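Local coordinates for protein aspartate aminotransferase (Thermotoga maritima, PDB 1O4S) that catalyses the pyridoxal-phosphate-dependent transfer of an amino group from L-aspartate to 2-oxoglutarate, yielding oxaloacetate and L-glutamate, as a homodimer, at residues A351-S356 with F363-F368; V128-P133 with A177-S182; V215-V220 with Y240-S245; E311-M316 with E377-I382. All blocks are in the same frame, centred on the assembly; numbering follows the deposited sequence.

Contact 1: A351-S356 with F363-F368; sequences ALVPGS and FVRLSF. With SO4 (sulfate ion), chain K.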
# COMPACT_ATOMS: atom_id res chain seq x y z
N ALA B 351 -26.77 2.60 -14.79
CA ALA B 351 -25.41 3.11 -14.75
C ALA B 351 -24.40 2.25 -15.55
O ALA B 351 -24.17 1.08 -15.24
CB ALA B 351 -24.96 3.28 -13.32
N LEU B 352 -23.81 2.88 -16.57
CA LEU B 352 -22.69 2.33 -17.33
C LEU B 352 -21.47 3.26 -17.26
O LEU B 352 -21.56 4.40 -16.78
CB LEU B 352 -23.08 2.07 -18.78
CG LEU B 352 -24.37 1.27 -19.04
CD1 LEU B 352 -24.82 1.34 -20.49
CD2 LEU B 352 -24.20 -0.15 -18.65
N VAL B 353 -20.34 2.76 -17.70
CA VAL B 353 -19.11 3.52 -17.66
C VAL B 353 -18.76 4.00 -19.08
O VAL B 353 -18.64 3.21 -19.97
CB VAL B 353 -17.96 2.67 -17.13
CG1 VAL B 353 -16.72 3.53 -16.97
CG2 VAL B 353 -18.35 2.00 -15.79
N PRO B 354 -18.57 5.31 -19.27
CA PRO B 354 -18.14 5.83 -20.58
C PRO B 354 -16.83 5.19 -21.05
O PRO B 354 -15.87 5.15 -20.29
CB PRO B 354 -17.97 7.32 -20.32
CG PRO B 354 -18.87 7.57 -19.15
CD PRO B 354 -18.75 6.38 -18.27
N GLY B 355 -16.80 4.70 -22.30
CA GLY B 355 -15.58 4.21 -22.93
C GLY B 355 -14.40 5.20 -22.94
O GLY B 355 -13.23 4.79 -22.95
N SER B 356 -14.73 6.49 -22.95
CA SER B 356 -13.76 7.58 -22.74
C SER B 356 -12.83 7.35 -21.54
O SER B 356 -11.66 7.72 -21.57
CB SER B 356 -14.48 8.91 -22.46
OG SER B 356 -15.14 9.37 -23.57
N PHE B 363 -17.85 4.22 -27.04
CA PHE B 363 -18.14 2.91 -26.48
C PHE B 363 -18.60 3.11 -25.05
O PHE B 363 -18.38 4.15 -24.44
CB PHE B 363 -16.89 2.02 -26.48
CG PHE B 363 -16.55 1.46 -27.84
CD1 PHE B 363 -15.72 2.17 -28.72
CD2 PHE B 363 -17.02 0.21 -28.22
CE1 PHE B 363 -15.38 1.65 -29.98
CE2 PHE B 363 -16.69 -0.33 -29.47
CZ PHE B 363 -15.88 0.39 -30.36
N VAL B 364 -19.22 2.08 -24.51
CA VAL B 364 -19.66 2.08 -23.10
C VAL B 364 -19.33 0.68 -22.51
O VAL B 364 -19.32 -0.31 -23.24
CB VAL B 364 -21.15 2.53 -23.08
CG1 VAL B 364 -22.00 1.73 -22.24
CG2 VAL B 364 -21.26 4.03 -22.77
N ARG B 365 -18.99 0.62 -21.21
CA ARG B 365 -18.71 -0.64 -20.52
C ARG B 365 -19.84 -1.01 -19.59
O ARG B 365 -20.22 -0.24 -18.72
CB ARG B 365 -17.42 -0.57 -19.69
CG ARG B 365 -16.94 -1.92 -19.23
CD ARG B 365 -15.85 -1.87 -18.23
NE ARG B 365 -16.33 -1.51 -16.90
CZ ARG B 365 -15.52 -1.38 -15.86
NH1 ARG B 365 -14.22 -1.58 -16.00
NH2 ARG B 365 -16.02 -1.04 -14.67
N LEU B 366 -20.37 -2.21 -19.81
CA LEU B 366 -21.39 -2.83 -18.99
C LEU B 366 -20.77 -4.00 -18.18
O LEU B 366 -20.05 -4.85 -18.70
CB LEU B 366 -22.57 -3.25 -19.89
CG LEU B 366 -23.74 -4.01 -19.28
CD1 LEU B 366 -24.95 -3.93 -20.18
CD2 LEU B 366 -23.39 -5.50 -18.98
N SER B 367 -21.00 -4.00 -16.88
CA SER B 367 -20.55 -5.10 -16.04
C SER B 367 -21.70 -6.01 -15.81
O SER B 367 -22.84 -5.55 -15.59
CB SER B 367 -20.05 -4.60 -14.67
OG SER B 367 -19.00 -3.69 -14.88
N PHE B 368 -21.44 -7.31 -15.86
CA PHE B 368 -22.50 -8.25 -15.55
C PHE B 368 -22.23 -9.02 -14.24
O PHE B 368 -22.42 -10.25 -14.14
CB PHE B 368 -22.84 -9.14 -16.75
CG PHE B 368 -21.67 -9.75 -17.44
CD1 PHE B 368 -21.16 -10.97 -17.01
CD2 PHE B 368 -21.12 -9.14 -18.57
CE1 PHE B 368 -20.12 -11.57 -17.69
CE2 PHE B 368 -20.08 -9.73 -19.23
CZ PHE B 368 -19.58 -10.96 -18.79
S SO4 K . -12.85 -0.65 -12.73
O1 SO4 K . -12.68 -1.84 -13.58
O2 SO4 K . -12.21 0.46 -13.44
O3 SO4 K . -14.25 -0.33 -12.39
O4 SO4 K . -12.19 -0.94 -11.47
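The carbonyl oxygen of Val353 is met twice by the neighbouring strand: Arg365 N donates to Val353 O over 2.9 Å, and the CA-H of Val364 adds a longer contact, with Val364 CA 3.5 Å from Val353 O. The return bond from Val353 N to Arg365 O (3.2 Å, 174° at the hydrogen) identifies Val353 and Arg365 as a hydrogen-bonded antiparallel pair; Pro354 and Val364 form the adjoining non-hydrogen-bonded one. Gly355 N then reaches Phe363 O over 2.7 Å, a bent bond (143°) whose donor stands above the carbonyl plane.

Val353 and Arg365 run side by side, with Val353 CG2 4.0 Å from Arg365 NH2. CG of Arg365 is anti to the backbone N (chi1 -167°) and the chain bends at chi3, which presents the guanidinium edge to a sulfate ion. Arg365 NH1 donates to sulfate O1 at 2.9 Å and Arg365 NH2 to O3; Asn185 holds both NH1 and the sulfate. Leu352 divides its branches between two neighbours: its CD1 presses on Val364 CG1 at 3.3 Å, tighter than usual carbon contact, and its CD2 lies 3.7 Å from Leu366 CB. Helix 337-348 packs on Leu352, Pro354 and Val364.

This is a beta hairpin bearing the arginine that probably binds L-aspartate; the guanidinium's two-pronged grip on the sulfate is consistent with the site for a substrate carboxylate in class I aminotransferases.

Contact 2: V128-P133 with A177-S182; sequences VIVFSP and AVLINS. With PLP (pyridoxal-5'-phosphate), chain M.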
# COMPACT_ATOMS: atom_id res chain seq x y z
N VAL B 128 6.57 2.79 -21.31
CA VAL B 128 5.78 1.57 -21.29
C VAL B 128 4.75 1.68 -22.39
O VAL B 128 4.02 2.67 -22.45
CB VAL B 128 5.05 1.36 -19.93
CG1 VAL B 128 4.29 0.04 -19.93
CG2 VAL B 128 6.03 1.38 -18.75
N ILE B 129 4.69 0.65 -23.24
CA ILE B 129 3.61 0.53 -24.22
C ILE B 129 2.38 -0.08 -23.55
O ILE B 129 2.49 -1.12 -22.89
CB ILE B 129 4.08 -0.31 -25.42
CG1 ILE B 129 5.06 0.53 -26.25
CG2 ILE B 129 2.89 -0.77 -26.29
CD1 ILE B 129 5.92 -0.27 -27.15
N VAL B 130 1.22 0.57 -23.68
CA VAL B 130 -0.05 0.00 -23.22
C VAL B 130 -1.02 -0.05 -24.40
O VAL B 130 -0.81 0.61 -25.42
CB VAL B 130 -0.66 0.78 -22.04
CG1 VAL B 130 0.40 1.03 -20.96
CG2 VAL B 130 -1.25 2.08 -22.49
N PHE B 131 -2.06 -0.86 -24.27
CA PHE B 131 -3.02 -1.10 -25.31
C PHE B 131 -4.38 -0.61 -24.86
O PHE B 131 -4.87 -1.03 -23.82
CB PHE B 131 -3.06 -2.60 -25.65
CG PHE B 131 -1.75 -3.14 -26.16
CD1 PHE B 131 -0.92 -3.88 -25.33
CD2 PHE B 131 -1.31 -2.83 -27.45
CE1 PHE B 131 0.31 -4.37 -25.77
CE2 PHE B 131 -0.06 -3.31 -27.91
CZ PHE B 131 0.75 -4.08 -27.06
N SER B 132 -4.98 0.30 -25.63
CA SER B 132 -6.31 0.79 -25.32
C SER B 132 -7.28 -0.03 -26.20
O SER B 132 -6.84 -0.54 -27.22
CB SER B 132 -6.41 2.28 -25.61
OG SER B 132 -6.32 2.53 -27.00
N PRO B 133 -8.55 -0.19 -25.82
CA PRO B 133 -9.09 0.30 -24.52
C PRO B 133 -8.31 -0.16 -23.29
O PRO B 133 -7.92 -1.31 -23.21
CB PRO B 133 -10.53 -0.26 -24.49
CG PRO B 133 -10.89 -0.43 -25.95
CD PRO B 133 -9.59 -0.80 -26.65
N ALA B 177 9.13 -1.61 -21.10
CA ALA B 177 8.13 -2.65 -20.87
C ALA B 177 6.93 -2.54 -21.79
O ALA B 177 6.60 -1.46 -22.28
CB ALA B 177 7.66 -2.66 -19.38
N VAL B 178 6.31 -3.69 -22.03
CA VAL B 178 5.05 -3.75 -22.69
C VAL B 178 4.08 -4.42 -21.71
O VAL B 178 4.32 -5.53 -21.20
CB VAL B 178 5.12 -4.52 -24.00
CG1 VAL B 178 3.70 -4.71 -24.62
CG2 VAL B 178 6.08 -3.83 -24.98
N LEU B 179 2.98 -3.72 -21.45
CA LEU B 179 1.95 -4.14 -20.53
C LEU B 179 0.79 -4.81 -21.26
O LEU B 179 0.15 -4.20 -22.11
CB LEU B 179 1.42 -2.91 -19.79
CG LEU B 179 0.29 -3.18 -18.81
CD1 LEU B 179 0.75 -4.10 -17.70
CD2 LEU B 179 -0.23 -1.85 -18.26
N ILE B 180 0.49 -6.04 -20.88
CA ILE B 180 -0.68 -6.73 -21.41
C ILE B 180 -1.65 -7.12 -20.29
O ILE B 180 -1.26 -7.43 -19.19
CB ILE B 180 -0.29 -7.98 -22.27
CG1 ILE B 180 0.57 -8.95 -21.46
CG2 ILE B 180 0.41 -7.54 -23.60
CD1 ILE B 180 0.82 -10.28 -22.15
N ASN B 181 -2.93 -7.07 -20.61
CA ASN B 181 -4.02 -7.36 -19.71
C ASN B 181 -5.03 -8.26 -20.44
O ASN B 181 -5.96 -7.77 -21.13
CB ASN B 181 -4.69 -6.07 -19.29
CG ASN B 181 -5.94 -6.29 -18.44
OD1 ASN B 181 -6.90 -5.52 -18.55
ND2 ASN B 181 -5.92 -7.30 -17.55
N SER B 182 -4.83 -9.56 -20.29
CA SER B 182 -5.67 -10.57 -20.90
C SER B 182 -5.98 -11.62 -19.83
O SER B 182 -5.04 -12.12 -19.19
CB SER B 182 -4.95 -11.19 -22.11
OG SER B 182 -5.71 -12.23 -22.66
N1 PLP M . -6.22 -5.15 -13.30
C2 PLP M . -7.50 -4.99 -13.80
C2A PLP M . -7.58 -4.70 -15.27
C3 PLP M . -8.63 -5.06 -12.97
O3 PLP M . -9.75 -4.93 -13.44
C4 PLP M . -8.48 -5.36 -11.61
C4A PLP M . -9.72 -5.47 -10.70
C5 PLP M . -7.15 -5.54 -11.14
C6 PLP M . -6.05 -5.42 -11.99
C5A PLP M . -6.75 -5.86 -9.72
O4P PLP M . -7.32 -5.27 -8.57
P PLP M . -6.92 -5.71 -7.09
O1P PLP M . -8.23 -5.63 -6.40
O2P PLP M . -6.32 -7.06 -7.11
O3P PLP M . -6.01 -4.60 -6.73
O HOH W 1 -1.97 -2.44 -21.89
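Strands 128-132 and 177-180 run parallel, their axes 4.7 Å apart at 21°, and Ile129 is bonded through both its N-H and its C=O: Ile129 N to Ala177 O at 3.0 Å, and Leu179 N to Ile129 O at 3.0 Å and nearly straight (177°). One step on, a water takes over the ladder, accepting from Phe131 N at 2.9 Å and donating to Leu179 O at 2.8 Å.

Phe131 has CG anti to its carbonyl carbon (chi1 -61°), which swings the ring back over the partner strand. There Phe131 CE1 packs on Val178 CG1 at 3.6 Å and also meets Ile180 CG2, while Leu179 O lies at the ring edge, 3.4 Å from Phe131 CD1. Ile129 and Val178 point the same way alongside each other.

Both strands belong to the seven-stranded, mostly parallel sheet of the fold-type I large domain, where they are neighbours. On the face with Val128, Ala177 and Leu179, Val128 CG1 leans on Leu179 CB, and Val130 CG1 sits 4.0 Å from Leu179 CD2, under helix 138-144. Farther along the same segment, the Asn181 amide packs by the cofactor methyl C2A, with ND2 bonded to Asp213 O and OD1 to Asn185 N.

Contact 3: V215-V220 with Y240-S245; sequences VYDSLV and YINGFS. With PLP (pyridoxal-5'-phosphate), chain M.
The carboxylate of Asp217 is turned 66° against the amide of Asn242, whose ND2 makes weak bonds to both oxygens, 3.1 Å to Asp217 OD1 and 3.2 Å to Asp217 OD2. Asp217 CG sits between its backbone N and carbonyl carbon (chi1 72°), which turns the carboxylate to Asn242. Tyr240 OH, in the amide plane, takes a stronger bond from Asn242 ND2 at 2.9 Å, and Asn242 OD1 accepts one from Gly243 N at 2.8 Å; together they help set which way round the amide lies. A water in the plane of the Tyr240 ring, at its edge, accepts from Tyr240 OH and donates to Asp217 OD1, whose strongest partner is Arg94, a salt bridge that probably keeps Asp217 charged.

These residues join the loop following the C-terminal end of strand 209-213 to strand 238-243; the two strands are adjacent in the large-domain sheet of this fold-type I enzyme. A type I turn from Tyr216 to Leu219 folds the loop. Val215 sets CG2 over one face of the pyridine ring, 3.6 Å from PLP C6, while its CG1 leans on the Asn242 backbone. PLP O3 lies at the edge of the Tyr216 ring, near its plane, and shares a very short 2.5 Å bond with Tyr216 OH. A second water donates to Val215 O and Gly243 O, and Ser245 OG donates to PLP O1P at 2.7 Å.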
# COMPACT_ATOMS: atom_id res chain seq x y z
N VAL B 215 -5.36 -11.08 -13.84
CA VAL B 215 -6.24 -11.22 -12.68
C VAL B 215 -7.60 -11.86 -12.99
O VAL B 215 -8.27 -12.37 -12.08
CB VAL B 215 -6.55 -9.90 -11.96
CG1 VAL B 215 -5.41 -9.50 -11.13
CG2 VAL B 215 -6.97 -8.79 -12.93
N TYR B 216 -7.99 -11.83 -14.28
CA TYR B 216 -9.28 -12.36 -14.71
C TYR B 216 -9.12 -13.73 -15.33
O TYR B 216 -10.05 -14.23 -15.92
CB TYR B 216 -9.95 -11.41 -15.71
CG TYR B 216 -10.37 -10.10 -15.11
CD1 TYR B 216 -11.52 -10.01 -14.34
CD2 TYR B 216 -9.67 -8.94 -15.34
CE1 TYR B 216 -11.93 -8.82 -13.81
CE2 TYR B 216 -10.08 -7.72 -14.80
CZ TYR B 216 -11.21 -7.68 -14.03
OH TYR B 216 -11.65 -6.52 -13.48
N ASP B 217 -7.96 -14.34 -15.17
CA ASP B 217 -7.67 -15.60 -15.88
C ASP B 217 -8.58 -16.80 -15.55
O ASP B 217 -8.63 -17.77 -16.33
CB ASP B 217 -6.20 -16.01 -15.74
CG ASP B 217 -5.82 -16.50 -14.33
OD1 ASP B 217 -4.76 -17.16 -14.21
OD2 ASP B 217 -6.46 -16.24 -13.30
N SER B 218 -9.25 -16.75 -14.39
CA SER B 218 -10.20 -17.78 -13.96
C SER B 218 -11.54 -17.55 -14.58
O SER B 218 -12.32 -18.47 -14.73
CB SER B 218 -10.41 -17.70 -12.42
OG SER B 218 -9.56 -18.65 -11.83
N LEU B 219 -11.85 -16.28 -14.82
CA LEU B 219 -13.15 -15.92 -15.36
C LEU B 219 -13.09 -15.95 -16.89
O LEU B 219 -13.13 -14.92 -17.55
CB LEU B 219 -13.59 -14.56 -14.83
CG LEU B 219 -14.02 -14.58 -13.36
CD1 LEU B 219 -13.88 -13.25 -12.70
CD2 LEU B 219 -15.46 -15.03 -13.29
N VAL B 220 -12.95 -17.16 -17.42
CA VAL B 220 -12.87 -17.39 -18.86
C VAL B 220 -14.03 -18.30 -19.31
O VAL B 220 -14.45 -19.19 -18.57
CB VAL B 220 -11.49 -17.96 -19.28
CG1 VAL B 220 -10.40 -16.88 -19.13
CG2 VAL B 220 -11.12 -19.23 -18.48
N TYR B 240 4.76 -11.42 -13.93
CA TYR B 240 3.44 -12.00 -13.92
C TYR B 240 2.66 -11.45 -12.73
O TYR B 240 3.15 -11.45 -11.61
CB TYR B 240 3.57 -13.52 -13.86
CG TYR B 240 2.28 -14.26 -13.75
CD1 TYR B 240 1.49 -14.53 -14.88
CD2 TYR B 240 1.82 -14.72 -12.48
CE1 TYR B 240 0.26 -15.23 -14.75
CE2 TYR B 240 0.62 -15.42 -12.35
CZ TYR B 240 -0.16 -15.67 -13.48
OH TYR B 240 -1.32 -16.39 -13.35
N ILE B 241 1.45 -10.96 -13.00
CA ILE B 241 0.60 -10.37 -11.98
C ILE B 241 -0.76 -11.05 -11.92
O ILE B 241 -1.46 -11.20 -12.94
CB ILE B 241 0.48 -8.84 -12.19
CG1 ILE B 241 1.87 -8.25 -11.95
CG2 ILE B 241 -0.58 -8.25 -11.27
CD1 ILE B 241 1.99 -6.86 -12.15
N ASN B 242 -1.14 -11.43 -10.70
CA ASN B 242 -2.44 -12.05 -10.42
C ASN B 242 -2.81 -11.77 -8.95
O ASN B 242 -2.13 -11.01 -8.26
CB ASN B 242 -2.38 -13.55 -10.78
CG ASN B 242 -3.73 -14.13 -11.23
OD1 ASN B 242 -4.79 -13.67 -10.82
ND2 ASN B 242 -3.67 -15.19 -12.04
N GLY B 243 -3.93 -12.31 -8.50
CA GLY B 243 -4.35 -12.20 -7.12
C GLY B 243 -5.72 -12.82 -6.92
O GLY B 243 -6.21 -13.55 -7.78
N PHE B 244 -6.34 -12.49 -5.78
CA PHE B 244 -7.54 -13.21 -5.32
C PHE B 244 -8.81 -12.43 -5.51
O PHE B 244 -9.91 -12.94 -5.29
CB PHE B 244 -7.35 -13.59 -3.85
CG PHE B 244 -6.24 -14.54 -3.64
CD1 PHE B 244 -4.93 -14.07 -3.57
CD2 PHE B 244 -6.48 -15.92 -3.63
CE1 PHE B 244 -3.87 -14.94 -3.42
CE2 PHE B 244 -5.42 -16.81 -3.50
CZ PHE B 244 -4.12 -16.33 -3.39
N SER B 245 -8.65 -11.19 -5.93
CA SER B 245 -9.77 -10.25 -5.95
C SER B 245 -10.90 -10.74 -6.84
O SER B 245 -12.04 -10.74 -6.43
CB SER B 245 -9.31 -8.89 -6.44
OG SER B 245 -8.71 -8.14 -5.40
N1 PLP M . -6.22 -5.15 -13.30
C2 PLP M . -7.50 -4.99 -13.80
C2A PLP M . -7.58 -4.70 -15.27
C3 PLP M . -8.63 -5.06 -12.97
O3 PLP M . -9.75 -4.93 -13.44
C4 PLP M . -8.48 -5.36 -11.61
C4A PLP M . -9.72 -5.47 -10.70
C5 PLP M . -7.15 -5.54 -11.14
C6 PLP M . -6.05 -5.42 -11.99
C5A PLP M . -6.75 -5.86 -9.72
O4P PLP M . -7.32 -5.27 -8.57
P PLP M . -6.92 -5.71 -7.09
O1P PLP M . -8.23 -5.63 -6.40
O2P PLP M . -6.32 -7.06 -7.11
O3P PLP M . -6.01 -4.60 -6.73
O HOH W 2 -8.08 -12.57 -9.42
O HOH W 3 -2.71 -17.07 -15.58

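Contact 4: E311-M316 with E377-I382; sequences ERLKKM and EALDRI
Arg312 and Leu379 mark the closest backbone approach, 7.4 Å between their CA atoms, of two nearly parallel helices: the segments 311-315 and 377-382 differ by 12° in direction, and their axes approach no closer than 11.0 Å. The space between them is filled by Arg312, Leu313, Met316, Leu379 and Ile382. The pair joins the end of helix 296-315 to the C-terminal helix 372-386, beside the sheet that holds strands 350-354 and 363-367.

The charged contact joins the buried Arg312 to the partly exposed Asp380. Arg312 NH2 bonds Asp380 OD2 at 2.7 Å in a salt bridge, the oxygen being met from above its carboxylate plane, with the guanidinium and carboxylate planes 54° apart. The other arm, NH1, is paired with Glu383, so the arginine is shared between Asp380 and Glu383, three residues apart on the same helix. A further polar atom, Leu379 O, lies 3.7 Å from Met316 SD.

Apolar contact fills the inner side. Arg312 has CG anti to the backbone N (chi1 -164°) and bends at chi2 and chi3, sliding past Leu379 in the opposite direction; Leu379 CB thereby lies over the centre of the guanidinium face, 4.0 Å above its plane. The CD2 branch of Leu379 meets Leu313 CD2 at 3.7 Å, at about a right angle. Beyond the helix end Met316 reaches across, its CE touching Ile382 CG2 at 3.8 Å.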
# COMPACT_ATOMS: atom_id res chain seq x y z
N GLU B 311 -26.46 -12.60 -26.10
CA GLU B 311 -27.64 -12.88 -26.93
C GLU B 311 -28.56 -11.66 -26.98
O GLU B 311 -29.01 -11.26 -28.04
CB GLU B 311 -28.44 -14.10 -26.45
CG GLU B 311 -29.79 -14.23 -27.20
CD GLU B 311 -30.43 -15.62 -27.18
OE1 GLU B 311 -31.47 -15.80 -27.89
OE2 GLU B 311 -29.92 -16.53 -26.46
N ARG B 312 -28.83 -11.08 -25.83
CA ARG B 312 -29.76 -9.97 -25.75
C ARG B 312 -29.34 -8.75 -26.57
O ARG B 312 -30.15 -8.17 -27.31
CB ARG B 312 -29.93 -9.58 -24.29
CG ARG B 312 -31.11 -8.73 -24.03
CD ARG B 312 -32.43 -9.41 -24.26
NE ARG B 312 -33.26 -9.08 -23.12
CZ ARG B 312 -33.91 -7.93 -22.94
NH1 ARG B 312 -33.93 -6.97 -23.86
NH2 ARG B 312 -34.58 -7.76 -21.81
N LEU B 313 -28.06 -8.40 -26.49
CA LEU B 313 -27.55 -7.20 -27.14
C LEU B 313 -27.47 -7.35 -28.65
O LEU B 313 -27.76 -6.40 -29.36
CB LEU B 313 -26.19 -6.80 -26.58
CG LEU B 313 -26.26 -6.10 -25.22
CD1 LEU B 313 -24.87 -5.93 -24.62
CD2 LEU B 313 -26.98 -4.76 -25.31
N LYS B 314 -27.03 -8.53 -29.10
CA LYS B 314 -27.09 -8.94 -30.52
C LYS B 314 -28.48 -8.67 -31.12
O LYS B 314 -28.62 -7.99 -32.15
CB LYS B 314 -26.78 -10.44 -30.67
CG LYS B 314 -25.29 -10.83 -30.69
CD LYS B 314 -25.06 -12.21 -31.39
CE LYS B 314 -25.14 -12.12 -32.95
NZ LYS B 314 -24.81 -13.40 -33.69
N LYS B 315 -29.49 -9.22 -30.45
CA LYS B 315 -30.91 -9.07 -30.78
C LYS B 315 -31.36 -7.60 -30.91
O LYS B 315 -32.14 -7.28 -31.80
CB LYS B 315 -31.71 -9.82 -29.70
CG LYS B 315 -33.23 -9.69 -29.71
CD LYS B 315 -33.84 -10.77 -28.75
CE LYS B 315 -35.16 -10.34 -28.06
NZ LYS B 315 -35.10 -10.64 -26.57
N MET B 316 -30.86 -6.73 -30.04
CA MET B 316 -31.16 -5.30 -30.08
C MET B 316 -30.39 -4.52 -31.18
O MET B 316 -30.55 -3.30 -31.32
CB MET B 316 -30.82 -4.67 -28.72
CG MET B 316 -31.64 -5.15 -27.53
SD MET B 316 -30.88 -4.73 -25.87
CE MET B 316 -30.46 -3.04 -26.25
N GLU B 377 -33.87 -6.58 -16.62
CA GLU B 377 -34.56 -5.31 -16.47
C GLU B 377 -33.71 -4.19 -17.06
O GLU B 377 -34.25 -3.32 -17.72
CB GLU B 377 -34.86 -5.00 -15.00
CG GLU B 377 -36.28 -4.49 -14.76
CD GLU B 377 -36.42 -2.98 -14.68
OE1 GLU B 377 -35.81 -2.44 -13.72
OE2 GLU B 377 -37.16 -2.35 -15.53
N ALA B 378 -32.39 -4.21 -16.83
CA ALA B 378 -31.52 -3.15 -17.35
C ALA B 378 -31.50 -3.19 -18.87
O ALA B 378 -31.59 -2.15 -19.50
CB ALA B 378 -30.10 -3.26 -16.80
N LEU B 379 -31.40 -4.39 -19.44
CA LEU B 379 -31.31 -4.56 -20.88
C LEU B 379 -32.60 -4.18 -21.58
O LEU B 379 -32.57 -3.70 -22.73
CB LEU B 379 -30.90 -5.98 -21.24
CG LEU B 379 -29.40 -6.19 -21.01
CD1 LEU B 379 -29.03 -7.68 -20.88
CD2 LEU B 379 -28.60 -5.52 -22.12
N ASP B 380 -33.72 -4.37 -20.87
CA ASP B 380 -35.04 -3.85 -21.23
C ASP B 380 -34.99 -2.34 -21.35
O ASP B 380 -35.45 -1.77 -22.34
CB ASP B 380 -36.07 -4.17 -20.13
CG ASP B 380 -36.78 -5.48 -20.35
OD1 ASP B 380 -37.54 -5.92 -19.44
OD2 ASP B 380 -36.68 -6.14 -21.41
N ARG B 381 -34.49 -1.68 -20.30
CA ARG B 381 -34.49 -0.22 -20.24
C ARG B 381 -33.56 0.36 -21.29
O ARG B 381 -33.88 1.36 -21.92
CB ARG B 381 -34.03 0.28 -18.87
CG ARG B 381 -34.94 -0.06 -17.71
CD ARG B 381 -34.21 0.16 -16.41
NE ARG B 381 -35.01 -0.10 -15.22
CZ ARG B 381 -34.70 0.35 -14.01
NH1 ARG B 381 -33.64 1.13 -13.82
NH2 ARG B 381 -35.48 0.03 -12.98
N ILE B 382 -32.42 -0.30 -21.47
CA ILE B 382 -31.46 0.08 -22.49
C ILE B 382 -32.07 -0.01 -23.88
O ILE B 382 -31.80 0.84 -24.69
CB ILE B 382 -30.15 -0.76 -22.37
CG1 ILE B 382 -29.38 -0.34 -21.11
CG2 ILE B 382 -29.24 -0.59 -23.62
CD1 ILE B 382 -28.18 -1.19 -20.82

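Along the chain contact 2 comes first, then contact 3; segment 311-316 of contact 4 follows, then both strands of contact 1, and segment 377-382 closes the series. Contact 2 lies in the seven-stranded sheet, and contact 3, centred 16 Å away, joins one of its strands to a loop; both reach the cofactor. Contacts 1 and 4 form a second cluster, centres 14 Å apart, on the four-stranded sheet and its flanking helices; they touch where Ile382 CD1 meets Leu352 CD1 at 4.2 Å. Contact 1 is centred 20 and 21 Å from contacts 2 and 3, yet its Arg365 side chain comes within about 6 Å of the cofactor, consistent with an active site between contact 1 and contacts 2 and 3.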